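Local atomic coordinates of adenylate isopentenyltransferase (Humulus lupulus, PDB entry 3A8T), a protein that transfers an isopentenyl group from dimethylallyl diphosphate to ATP, ADP or AMP in the biosynthesis of the plant hormone cytokinin. Residues A[73-78]-A[98-103]; A[178-183]-A[297-302]; A[234-239]-A[268-273]. One frame throughout, in Å; residues are numbered along the deposited sequence.

Interaction 1: A[73-78]-A[98-103]; sequences KMQVYK and HLLGEV. With ATP (adenosine-5'-triphosphate), chain B.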
loop_
_atom_site.group_PDB
_atom_site.type_symbol
_atom_site.label_atom_id
_atom_site.label_comp_id
_atom_site.label_asym_id
_atom_site.label_seq_id
_atom_site.Cartn_x
_atom_site.Cartn_y
_atom_site.Cartn_z
ATOM N N LYS A 73 -3.766 0.206 -5.411
ATOM C CA LYS A 73 -3.956 0.912 -6.666
ATOM C C LYS A 73 -2.922 1.977 -7.083
ATOM O O LYS A 73 -2.882 2.355 -8.252
ATOM C CB LYS A 73 -5.397 1.474 -6.742
ATOM C CG LYS A 73 -5.675 2.703 -5.914
ATOM C CD LYS A 73 -7.121 3.177 -6.165
ATOM C CE LYS A 73 -7.313 4.645 -5.750
ATOM N NZ LYS A 73 -8.665 5.157 -5.968
ATOM N N MET A 74 -2.092 2.452 -6.151
ATOM C CA MET A 74 -1.049 3.403 -6.519
ATOM C C MET A 74 0.193 2.603 -6.956
ATOM O O MET A 74 0.914 2.988 -7.882
ATOM C CB MET A 74 -0.701 4.332 -5.339
ATOM C CG MET A 74 -1.743 5.433 -5.065
ATOM S SD MET A 74 -1.996 6.481 -6.585
ATOM C CE MET A 74 -3.579 5.927 -7.066
ATOM N N GLN A 75 0.420 1.468 -6.295
ATOM C CA GLN A 75 1.564 0.623 -6.554
ATOM C C GLN A 75 1.560 -0.091 -7.884
ATOM O O GLN A 75 2.549 -0.749 -8.219
ATOM C CB GLN A 75 1.719 -0.402 -5.423
ATOM C CG GLN A 75 2.157 0.237 -4.127
ATOM C CD GLN A 75 2.602 -0.734 -3.086
ATOM O OE1 GLN A 75 2.679 -1.925 -3.317
ATOM N NE2 GLN A 75 2.910 -0.231 -1.931
ATOM N N VAL A 76 0.467 0.038 -8.635
ATOM C CA VAL A 76 0.379 -0.646 -9.901
ATOM C C VAL A 76 1.173 0.141 -10.923
ATOM O O VAL A 76 1.575 -0.409 -11.917
ATOM C CB VAL A 76 -1.121 -0.821 -10.446
ATOM C CG1 VAL A 76 -1.910 -1.705 -9.532
ATOM C CG2 VAL A 76 -1.862 0.551 -10.589
ATOM N N TYR A 77 1.420 1.416 -10.659
ATOM C CA TYR A 77 2.109 2.263 -11.610
ATOM C C TYR A 77 3.588 2.221 -11.441
ATOM O O TYR A 77 4.049 2.107 -10.326
ATOM C CB TYR A 77 1.673 3.706 -11.443
ATOM C CG TYR A 77 0.181 3.922 -11.585
ATOM C CD1 TYR A 77 -0.447 3.793 -12.817
ATOM C CD2 TYR A 77 -0.604 4.211 -10.477
ATOM C CE1 TYR A 77 -1.821 3.943 -12.931
ATOM C CE2 TYR A 77 -1.977 4.367 -10.580
ATOM C CZ TYR A 77 -2.576 4.230 -11.801
ATOM O OH TYR A 77 -3.920 4.361 -11.912
ATOM N N LYS A 78 4.336 2.305 -12.548
ATOM C CA LYS A 78 5.798 2.346 -12.499
ATOM C C LYS A 78 6.065 3.758 -11.986
ATOM O O LYS A 78 5.419 4.716 -12.419
ATOM C CB LYS A 78 6.405 2.217 -13.899
ATOM C CG LYS A 78 5.706 1.209 -14.814
ATOM C CD LYS A 78 6.126 1.390 -16.257
ATOM C CE LYS A 78 5.903 2.860 -16.688
ATOM N NZ LYS A 78 6.795 3.419 -17.801
ATOM N N HIS A 98 3.218 -9.589 -9.364
ATOM C CA HIS A 98 2.414 -9.158 -10.496
ATOM C C HIS A 98 1.621 -7.883 -10.173
ATOM O O HIS A 98 1.275 -7.629 -9.037
ATOM C CB HIS A 98 1.462 -10.276 -10.872
ATOM C CG HIS A 98 2.133 -11.608 -10.981
ATOM N ND1 HIS A 98 2.654 -12.090 -12.164
ATOM C CD2 HIS A 98 2.391 -12.550 -10.044
ATOM C CE1 HIS A 98 3.199 -13.271 -11.953
ATOM N NE2 HIS A 98 3.051 -13.575 -10.675
ATOM N N LEU A 99 1.338 -7.091 -11.197
ATOM C CA LEU A 99 0.579 -5.874 -11.041
ATOM C C LEU A 99 1.312 -4.934 -10.100
ATOM O O LEU A 99 0.705 -4.158 -9.356
ATOM C CB LEU A 99 -0.818 -6.193 -10.512
ATOM C CG LEU A 99 -1.897 -6.910 -11.339
ATOM C CD1 LEU A 99 -2.989 -5.957 -11.578
ATOM C CD2 LEU A 99 -1.380 -7.448 -12.646
ATOM N N LEU A 100 2.633 -4.999 -10.133
ATOM C CA LEU A 100 3.439 -4.133 -9.274
ATOM C C LEU A 100 4.408 -3.308 -10.074
ATOM O O LEU A 100 5.421 -3.799 -10.563
ATOM C CB LEU A 100 4.190 -4.944 -8.213
ATOM C CG LEU A 100 5.077 -4.128 -7.245
ATOM C CD1 LEU A 100 4.298 -3.049 -6.550
ATOM C CD2 LEU A 100 5.714 -5.075 -6.205
ATOM N N GLY A 101 4.053 -2.049 -10.237
ATOM C CA GLY A 101 4.897 -1.092 -10.940
ATOM C C GLY A 101 5.065 -1.357 -12.408
ATOM O O GLY A 101 6.145 -1.104 -12.948
ATOM N N GLU A 102 4.021 -1.831 -13.072
ATOM C CA GLU A 102 4.164 -2.106 -14.474
ATOM C C GLU A 102 3.215 -1.323 -15.355
ATOM O O GLU A 102 3.272 -1.468 -16.562
ATOM C CB GLU A 102 3.972 -3.599 -14.751
ATOM C CG GLU A 102 4.943 -4.532 -14.038
ATOM C CD GLU A 102 4.673 -5.990 -14.359
ATOM O OE1 GLU A 102 4.927 -6.386 -15.520
ATOM O OE2 GLU A 102 4.207 -6.735 -13.464
ATOM N N VAL A 103 2.331 -0.527 -14.773
ATOM C CA VAL A 103 1.404 0.280 -15.558
ATOM C C VAL A 103 2.041 1.657 -15.799
ATOM O O VAL A 103 2.575 2.250 -14.899
ATOM C CB VAL A 103 0.053 0.446 -14.821
ATOM C CG1 VAL A 103 -0.924 1.258 -15.693
ATOM C CG2 VAL A 103 -0.516 -0.932 -14.460
HETATM P PG ATP B . -11.032 5.159 -2.885
HETATM O O1G ATP B . -11.784 4.445 -3.965
HETATM O O2G ATP B . -10.259 6.417 -3.577
HETATM O O3G ATP B . -12.049 5.736 -1.772
HETATM P PB ATP B . -9.746 2.729 -2.713
HETATM O O1B ATP B . -10.563 1.733 -2.089
HETATM O O2B ATP B . -10.097 2.769 -4.226
HETATM O O3B ATP B . -9.975 4.168 -2.061
HETATM P PA ATP B . -7.231 2.969 -1.461
HETATM O O1A ATP B . -7.848 3.181 -0.160
HETATM O O2A ATP B . -5.979 1.964 -1.220
HETATM O O3A ATP B . -8.198 2.249 -2.586
HETATM O "O5'" ATP B . -6.539 4.317 -2.052
HETATM C "C5'" ATP B . -7.309 5.472 -1.869
HETATM C "C4'" ATP B . -6.354 6.647 -1.949
HETATM O "O4'" ATP B . -5.361 6.503 -0.927
HETATM C "C3'" ATP B . -5.544 6.735 -3.266
HETATM O "O3'" ATP B . -6.267 7.454 -4.261
HETATM C "C2'" ATP B . -4.256 7.441 -2.810
HETATM O "O2'" ATP B . -4.430 8.816 -2.827
HETATM C "C1'" ATP B . -4.031 6.956 -1.397
HETATM N N9 ATP B . -3.053 5.833 -1.377
HETATM C C8 ATP B . -3.351 4.471 -1.360
HETATM N N7 ATP B . -2.250 3.754 -1.452
HETATM C C5 ATP B . -1.176 4.590 -1.528
HETATM C C6 ATP B . 0.263 4.442 -1.650
HETATM N N6 ATP B . 0.873 3.216 -1.727
HETATM N N1 ATP B . 1.012 5.564 -1.695
HETATM C C2 ATP B . 0.465 6.770 -1.626
HETATM N N3 ATP B . -0.852 6.961 -1.518
HETATM C C4 ATP B . -1.696 5.942 -1.469
#
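Residues 73-78 leave the ATP site of a P-loop fold in a type I beta turn from Met74 to Tyr77, and the carbonyls of Gln75 and Val76 are gripped there by the backbone of residues 98-103. Gly101 N donates to Gln75 O at 2.8 Å, in the plane of that carbonyl. Val76 O takes Val103 N at 3.0 Å, also in plane, and a weak second bond from Glu102 N. Lys78 N returns a bond to Val103 O over 2.9 Å, which makes Tyr77 and Val103 a single bridge. Side chains flank this backbone pairing: Leu100 CD1 lies 3.3 Å from Gln75 O, its side chain beside that of Gln75, and Val103 CG1 approaches Tyr77 CD1 obliquely at 3.9 Å. Val76 CG2 sits over the centre of the tyrosine ring, while Tyr77 OH bonds to Leu110 N.

On the nucleotide side, Met74 CG rests against the adenine at C4, 3.6 Å away. The chain of Lys73 is extended beyond CG and carries NZ to the phosphates, with a 3.1 Å hydrogen bond to O2G of ATP and a weak one to O2B. An alanine at Lys73 would probably leave the beta and gamma phosphates without this positive partner. Lys230 NZ lies close to Lys73 NZ, and the negative charge of the triphosphate probably offsets the repulsion between these two like charges, while the turn that follows the lysine is tied down by backbone bonds from Gln75 O and Val76 O to residues 101-103.

Interaction 2: A[178-183]-A[297-302]; sequences LWVDVS and RRLDAT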
loop_
_atom_site.group_PDB
_atom_site.type_symbol
_atom_site.label_atom_id
_atom_site.label_comp_id
_atom_site.label_asym_id
_atom_site.label_seq_id
_atom_site.Cartn_x
_atom_site.Cartn_y
_atom_site.Cartn_z
ATOM N N LEU A 178 -6.576 -12.933 5.261
ATOM C CA LEU A 178 -5.812 -12.651 6.465
ATOM C C LEU A 178 -5.900 -11.129 6.578
ATOM O O LEU A 178 -5.609 -10.417 5.610
ATOM C CB LEU A 178 -4.357 -13.051 6.336
ATOM C CG LEU A 178 -4.096 -14.535 6.099
ATOM C CD1 LEU A 178 -2.606 -14.834 6.022
ATOM C CD2 LEU A 178 -4.744 -15.303 7.223
ATOM N N TRP A 179 -6.338 -10.652 7.732
ATOM C CA TRP A 179 -6.450 -9.230 7.978
ATOM C C TRP A 179 -5.446 -8.875 9.087
ATOM O O TRP A 179 -5.576 -9.345 10.221
ATOM C CB TRP A 179 -7.895 -8.870 8.381
ATOM C CG TRP A 179 -8.082 -7.523 9.009
ATOM C CD1 TRP A 179 -7.409 -6.369 8.714
ATOM C CD2 TRP A 179 -9.052 -7.166 9.996
ATOM N NE1 TRP A 179 -7.903 -5.320 9.461
ATOM C CE2 TRP A 179 -8.908 -5.784 10.252
ATOM C CE3 TRP A 179 -10.026 -7.884 10.701
ATOM C CZ2 TRP A 179 -9.699 -5.108 11.174
ATOM C CZ3 TRP A 179 -10.815 -7.210 11.629
ATOM C CH2 TRP A 179 -10.650 -5.838 11.860
ATOM N N VAL A 180 -4.423 -8.080 8.731
ATOM C CA VAL A 180 -3.410 -7.659 9.692
ATOM C C VAL A 180 -3.886 -6.366 10.321
ATOM O O VAL A 180 -4.026 -5.359 9.660
ATOM C CB VAL A 180 -1.983 -7.465 9.034
ATOM C CG1 VAL A 180 -0.957 -7.151 10.092
ATOM C CG2 VAL A 180 -1.567 -8.742 8.333
ATOM N N ASP A 181 -4.160 -6.415 11.609
ATOM C CA ASP A 181 -4.675 -5.265 12.299
ATOM C C ASP A 181 -3.652 -4.682 13.293
ATOM O O ASP A 181 -2.825 -5.385 13.882
ATOM C CB ASP A 181 -5.993 -5.704 12.964
ATOM C CG ASP A 181 -6.738 -4.567 13.681
ATOM O OD1 ASP A 181 -7.002 -3.479 13.083
ATOM O OD2 ASP A 181 -7.089 -4.793 14.856
ATOM N N VAL A 182 -3.718 -3.368 13.448
ATOM C CA VAL A 182 -2.846 -2.644 14.341
ATOM C C VAL A 182 -3.708 -1.615 15.080
ATOM O O VAL A 182 -4.595 -1.012 14.483
ATOM C CB VAL A 182 -1.776 -1.920 13.518
ATOM C CG1 VAL A 182 -0.872 -1.096 14.401
ATOM C CG2 VAL A 182 -0.962 -2.958 12.767
ATOM N N SER A 183 -3.513 -1.414 16.370
ATOM C CA SER A 183 -4.319 -0.401 17.002
ATOM C C SER A 183 -4.093 0.950 16.301
ATOM O O SER A 183 -2.979 1.270 15.931
ATOM C CB SER A 183 -3.947 -0.314 18.454
ATOM O OG SER A 183 -4.558 -1.411 19.112
ATOM N N ARG A 297 -9.654 -13.467 9.035
ATOM C CA ARG A 297 -8.867 -14.038 10.124
ATOM C C ARG A 297 -7.966 -12.901 10.592
ATOM O O ARG A 297 -7.064 -12.516 9.885
ATOM C CB ARG A 297 -8.071 -15.249 9.601
ATOM C CG ARG A 297 -8.909 -16.295 8.844
ATOM C CD ARG A 297 -9.973 -16.948 9.731
ATOM N NE ARG A 297 -9.376 -17.727 10.813
ATOM C CZ ARG A 297 -9.067 -19.016 10.720
ATOM N NH1 ARG A 297 -9.322 -19.691 9.605
ATOM N NH2 ARG A 297 -8.426 -19.605 11.711
ATOM N N ARG A 298 -8.231 -12.347 11.766
ATOM C CA ARG A 298 -7.467 -11.199 12.238
ATOM C C ARG A 298 -6.150 -11.471 12.891
ATOM O O ARG A 298 -6.042 -12.309 13.792
ATOM C CB ARG A 298 -8.317 -10.332 13.172
ATOM C CG ARG A 298 -7.720 -8.928 13.430
ATOM C CD ARG A 298 -8.738 -7.907 14.003
ATOM N NE ARG A 298 -9.565 -8.468 15.060
ATOM C CZ ARG A 298 -9.181 -8.651 16.322
ATOM N NH1 ARG A 298 -7.956 -8.307 16.724
ATOM N NH2 ARG A 298 -10.027 -9.211 17.185
ATOM N N LEU A 299 -5.132 -10.757 12.433
ATOM C CA LEU A 299 -3.791 -10.923 13.007
ATOM C C LEU A 299 -3.479 -9.623 13.713
ATOM O O LEU A 299 -3.583 -8.566 13.122
ATOM C CB LEU A 299 -2.740 -11.186 11.920
ATOM C CG LEU A 299 -2.955 -12.444 11.077
ATOM C CD1 LEU A 299 -2.035 -12.402 9.885
ATOM C CD2 LEU A 299 -2.767 -13.718 11.902
ATOM N N ASP A 300 -3.135 -9.685 14.987
ATOM C CA ASP A 300 -2.851 -8.458 15.670
ATOM C C ASP A 300 -1.370 -8.175 15.686
ATOM O O ASP A 300 -0.617 -8.719 16.504
ATOM C CB ASP A 300 -3.373 -8.489 17.096
ATOM C CG ASP A 300 -3.339 -7.098 17.749
ATOM O OD1 ASP A 300 -2.516 -6.227 17.335
ATOM O OD2 ASP A 300 -4.137 -6.866 18.668
ATOM N N ALA A 301 -0.971 -7.278 14.796
ATOM C CA ALA A 301 0.399 -6.847 14.650
ATOM C C ALA A 301 0.771 -5.679 15.590
ATOM O O ALA A 301 1.859 -5.127 15.482
ATOM C CB ALA A 301 0.621 -6.413 13.197
ATOM N N THR A 302 -0.119 -5.281 16.491
ATOM C CA THR A 302 0.179 -4.129 17.348
ATOM C C THR A 302 1.486 -4.105 18.137
ATOM O O THR A 302 2.192 -3.145 18.084
ATOM C CB THR A 302 -0.975 -3.847 18.301
ATOM O OG1 THR A 302 -2.171 -3.633 17.528
ATOM C CG2 THR A 302 -0.650 -2.608 19.163
#
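Leu299 and Val180 meet on one face of a pair of parallel strands, with Leu299 CD1 4.0 Å from Val180 CG2. Farther along this apolar centre Ala301 CB fits against Val180 CG1 at 3.6 Å and against Val182 CG2, just past the end of the neighbouring strand. The backbones of 178-181 and 297-300 are zipped together in between: Trp179 N to Arg297 O, Leu299 N to Trp179 O and Asp181 N to Leu299 O, the last 2.7 Å long and nearly straight, before Ala301 N closes on Asp181 O.

On the opposite face Arg298 runs beside Trp179. Its CG stands anti to the backbone N (chi1 -165°), which sets it alongside the indole, and CD stands over the six-membered ring, 3.6 Å from the centroid, in a CH-pi contact; the guanidinium is turned 76° from the ring plane. Asp181 OD2 remains 4.1 Å from Arg298 NH1, beyond a salt bridge.

The polar edge lies where the strands end. Thr302 OG1 accepts from Ser183 N at 2.8 Å and donates to Asp300 OD1, which also receives Thr302 N in an Asx turn; two bonds thus hold this carboxylate oxygen just before helix 302-309.

Strand 296-300 is the outermost of the sheet within the chain, and strand 174-181 separates it from strand 41-46. Helix 315-338 covers Leu178 and Leu299, whereas Trp179 packs on helix 257-289.

Interaction 3: A[234-239]-A[268-273]; sequences VPEFDR and VRAIKE
Glu236 and Phe237 close on Ile271 between two nearly antiparallel helices, 234-243 and 257-289, whose axes in these short segments approach to 9.0 Å at an angle of 166°. The packing is tight around Ile271. Its CG1 lies 3.5 Å from Glu236 CG and equally near Glu236 CB, so an acidic residue contributes the aliphatic part of its chain to an apolar junction. Ile271 CG1 stands anti to the carbonyl carbon (chi1 -78°), and from there CD1 reaches toward the phenyl ring, 3.6 Å from Phe237 CE2. The side chains of Phe237 and Ile271 cross at about a right angle.

Away from this centre the contact thins. Val268 CG2 comes only to 4.3 Å from Phe237 CZ, and Ala270 CB, on the partly exposed flank, meets a single carbon, Glu236 CG, at 3.9 Å. The two segments bury just 224 Å² between them, with nothing polar exchanged between these two segments. Further residues complete the surroundings of the phenyl ring: Phe204 and Leu207 of helix 203-210, the former edge-to-face, and Phe264, earlier on the partner helix. Ile271 also packs on Val195 of helix 184-201.

The carboxylate of Glu236 is held beyond the apolar patch. The chain bends at chi2 (82°), which turns CD aside; of its two oxygens OE1 accepts from Gly233 N, next to the ATP-binding Ile232, and OE2 accepts from Asn274 ND2 on the partner helix.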
loop_
_atom_site.group_PDB
_atom_site.type_symbol
_atom_site.label_atom_id
_atom_site.label_comp_id
_atom_site.label_asym_id
_atom_site.label_seq_id
_atom_site.Cartn_x
_atom_site.Cartn_y
_atom_site.Cartn_z
ATOM N N VAL A 234 2.185 13.533 -3.295
ATOM C CA VAL A 234 2.287 14.359 -4.480
ATOM C C VAL A 234 1.592 15.711 -4.397
ATOM O O VAL A 234 2.165 16.710 -4.725
ATOM C CB VAL A 234 1.749 13.668 -5.710
ATOM C CG1 VAL A 234 1.990 14.551 -6.880
ATOM C CG2 VAL A 234 2.395 12.294 -5.888
ATOM N N PRO A 235 0.314 15.725 -4.005
ATOM C CA PRO A 235 -0.445 16.995 -3.901
ATOM C C PRO A 235 0.148 17.919 -2.839
ATOM O O PRO A 235 0.219 19.133 -3.058
ATOM C CB PRO A 235 -1.878 16.555 -3.532
ATOM C CG PRO A 235 -1.866 14.960 -3.608
ATOM C CD PRO A 235 -0.411 14.585 -3.400
ATOM N N GLU A 236 0.628 17.316 -1.736
ATOM C CA GLU A 236 1.210 18.045 -0.599
ATOM C C GLU A 236 2.468 18.777 -1.030
ATOM O O GLU A 236 2.601 19.988 -0.785
ATOM C CB GLU A 236 1.509 17.118 0.599
ATOM C CG GLU A 236 0.318 16.408 1.186
ATOM C CD GLU A 236 -0.089 15.136 0.422
ATOM O OE1 GLU A 236 0.330 14.897 -0.752
ATOM O OE2 GLU A 236 -0.841 14.343 1.016
ATOM N N PHE A 237 3.382 18.072 -1.685
ATOM C CA PHE A 237 4.566 18.779 -2.127
ATOM C C PHE A 237 4.345 19.706 -3.278
ATOM O O PHE A 237 5.090 20.660 -3.417
ATOM C CB PHE A 237 5.754 17.830 -2.343
ATOM C CG PHE A 237 6.593 17.685 -1.082
ATOM C CD1 PHE A 237 7.310 18.798 -0.577
ATOM C CD2 PHE A 237 6.535 16.512 -0.289
ATOM C CE1 PHE A 237 7.935 18.745 0.688
ATOM C CE2 PHE A 237 7.154 16.456 0.962
ATOM C CZ PHE A 237 7.851 17.570 1.456
ATOM N N ASP A 238 3.334 19.454 -4.110
ATOM C CA ASP A 238 3.032 20.389 -5.221
ATOM C C ASP A 238 2.725 21.776 -4.606
ATOM O O ASP A 238 3.108 22.832 -5.136
ATOM C CB ASP A 238 1.832 19.922 -6.068
ATOM C CG ASP A 238 2.183 18.756 -7.003
ATOM O OD1 ASP A 238 3.393 18.466 -7.183
ATOM O OD2 ASP A 238 1.260 18.118 -7.567
ATOM N N ARG A 239 2.062 21.781 -3.465
ATOM C CA ARG A 239 1.750 23.035 -2.815
ATOM C C ARG A 239 3.072 23.725 -2.441
ATOM O O ARG A 239 3.237 24.907 -2.640
ATOM C CB ARG A 239 0.903 22.740 -1.603
ATOM C CG ARG A 239 0.417 23.918 -0.815
ATOM C CD ARG A 239 -0.928 23.558 -0.178
ATOM N NE ARG A 239 -1.324 24.645 0.683
ATOM C CZ ARG A 239 -1.732 25.813 0.222
ATOM N NH1 ARG A 239 -1.829 26.031 -1.084
ATOM N NH2 ARG A 239 -1.961 26.792 1.061
ATOM N N VAL A 268 4.978 18.336 5.120
ATOM C CA VAL A 268 5.200 17.130 5.884
ATOM C C VAL A 268 4.089 16.732 6.832
ATOM O O VAL A 268 3.772 15.559 6.876
ATOM C CB VAL A 268 6.497 17.157 6.670
ATOM C CG1 VAL A 268 6.647 15.827 7.439
ATOM C CG2 VAL A 268 7.682 17.325 5.724
ATOM N N ARG A 269 3.507 17.671 7.582
ATOM C CA ARG A 269 2.399 17.360 8.520
ATOM C C ARG A 269 1.189 16.933 7.727
ATOM O O ARG A 269 0.429 16.073 8.146
ATOM C CB ARG A 269 1.883 18.571 9.329
ATOM C CG ARG A 269 2.866 19.345 10.155
ATOM C CD ARG A 269 2.241 20.679 10.664
ATOM N NE ARG A 269 1.278 20.529 11.760
ATOM C CZ ARG A 269 0.815 21.541 12.526
ATOM N NH1 ARG A 269 1.225 22.803 12.315
ATOM N NH2 ARG A 269 -0.042 21.297 13.534
ATOM N N ALA A 270 1.007 17.568 6.583
ATOM C CA ALA A 270 -0.143 17.261 5.782
ATOM C C ALA A 270 -0.052 15.864 5.287
ATOM O O ALA A 270 -1.038 15.191 5.259
ATOM C CB ALA A 270 -0.303 18.263 4.609
ATOM N N ILE A 271 1.144 15.435 4.918
ATOM C CA ILE A 271 1.374 14.089 4.417
ATOM C C ILE A 271 1.121 13.056 5.509
ATOM O O ILE A 271 0.516 12.006 5.259
ATOM C CB ILE A 271 2.825 13.937 3.902
ATOM C CG1 ILE A 271 2.975 14.565 2.529
ATOM C CG2 ILE A 271 3.210 12.486 3.845
ATOM C CD1 ILE A 271 4.354 14.419 1.991
ATOM N N LYS A 272 1.586 13.346 6.723
ATOM C CA LYS A 272 1.422 12.421 7.844
ATOM C C LYS A 272 -0.047 12.280 8.142
ATOM O O LYS A 272 -0.549 11.178 8.306
ATOM C CB LYS A 272 2.176 12.944 9.059
ATOM C CG LYS A 272 3.695 12.813 8.881
ATOM C CD LYS A 272 4.468 13.302 10.067
ATOM C CE LYS A 272 5.897 12.858 9.930
ATOM N NZ LYS A 272 6.790 13.330 11.018
ATOM N N GLU A 273 -0.720 13.425 8.199
ATOM C CA GLU A 273 -2.165 13.528 8.413
ATOM C C GLU A 273 -3.030 12.830 7.391
ATOM O O GLU A 273 -3.979 12.173 7.756
ATOM C CB GLU A 273 -2.583 14.989 8.415
ATOM C CG GLU A 273 -2.861 15.552 9.777
ATOM C CD GLU A 273 -3.174 17.023 9.684
ATOM O OE1 GLU A 273 -2.292 17.848 10.092
ATOM O OE2 GLU A 273 -4.295 17.341 9.168
#

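The three contacts stand at different distances from the nucleotide. Interaction 1 touches ATP directly through Lys73 and Met74. Interaction 3 stands farther back, the side chain of Glu236 about 8 Å from ATP, yet adjoins the binding segment at Ile232; nearest atoms of interactions 1 and 3 are about 7 Å apart. Interaction 2 lies on the opposite side of the chain's centre from interaction 1, with 25 Å between their centres. It nevertheless approaches the phosphate-binding loop, since the side chain of Val182 is about 4 Å from that of Thr51. Helix 257-289, which carries residues 268-273, is followed in the chain by strand 296-300, connecting interactions 3 and 2 along the chain.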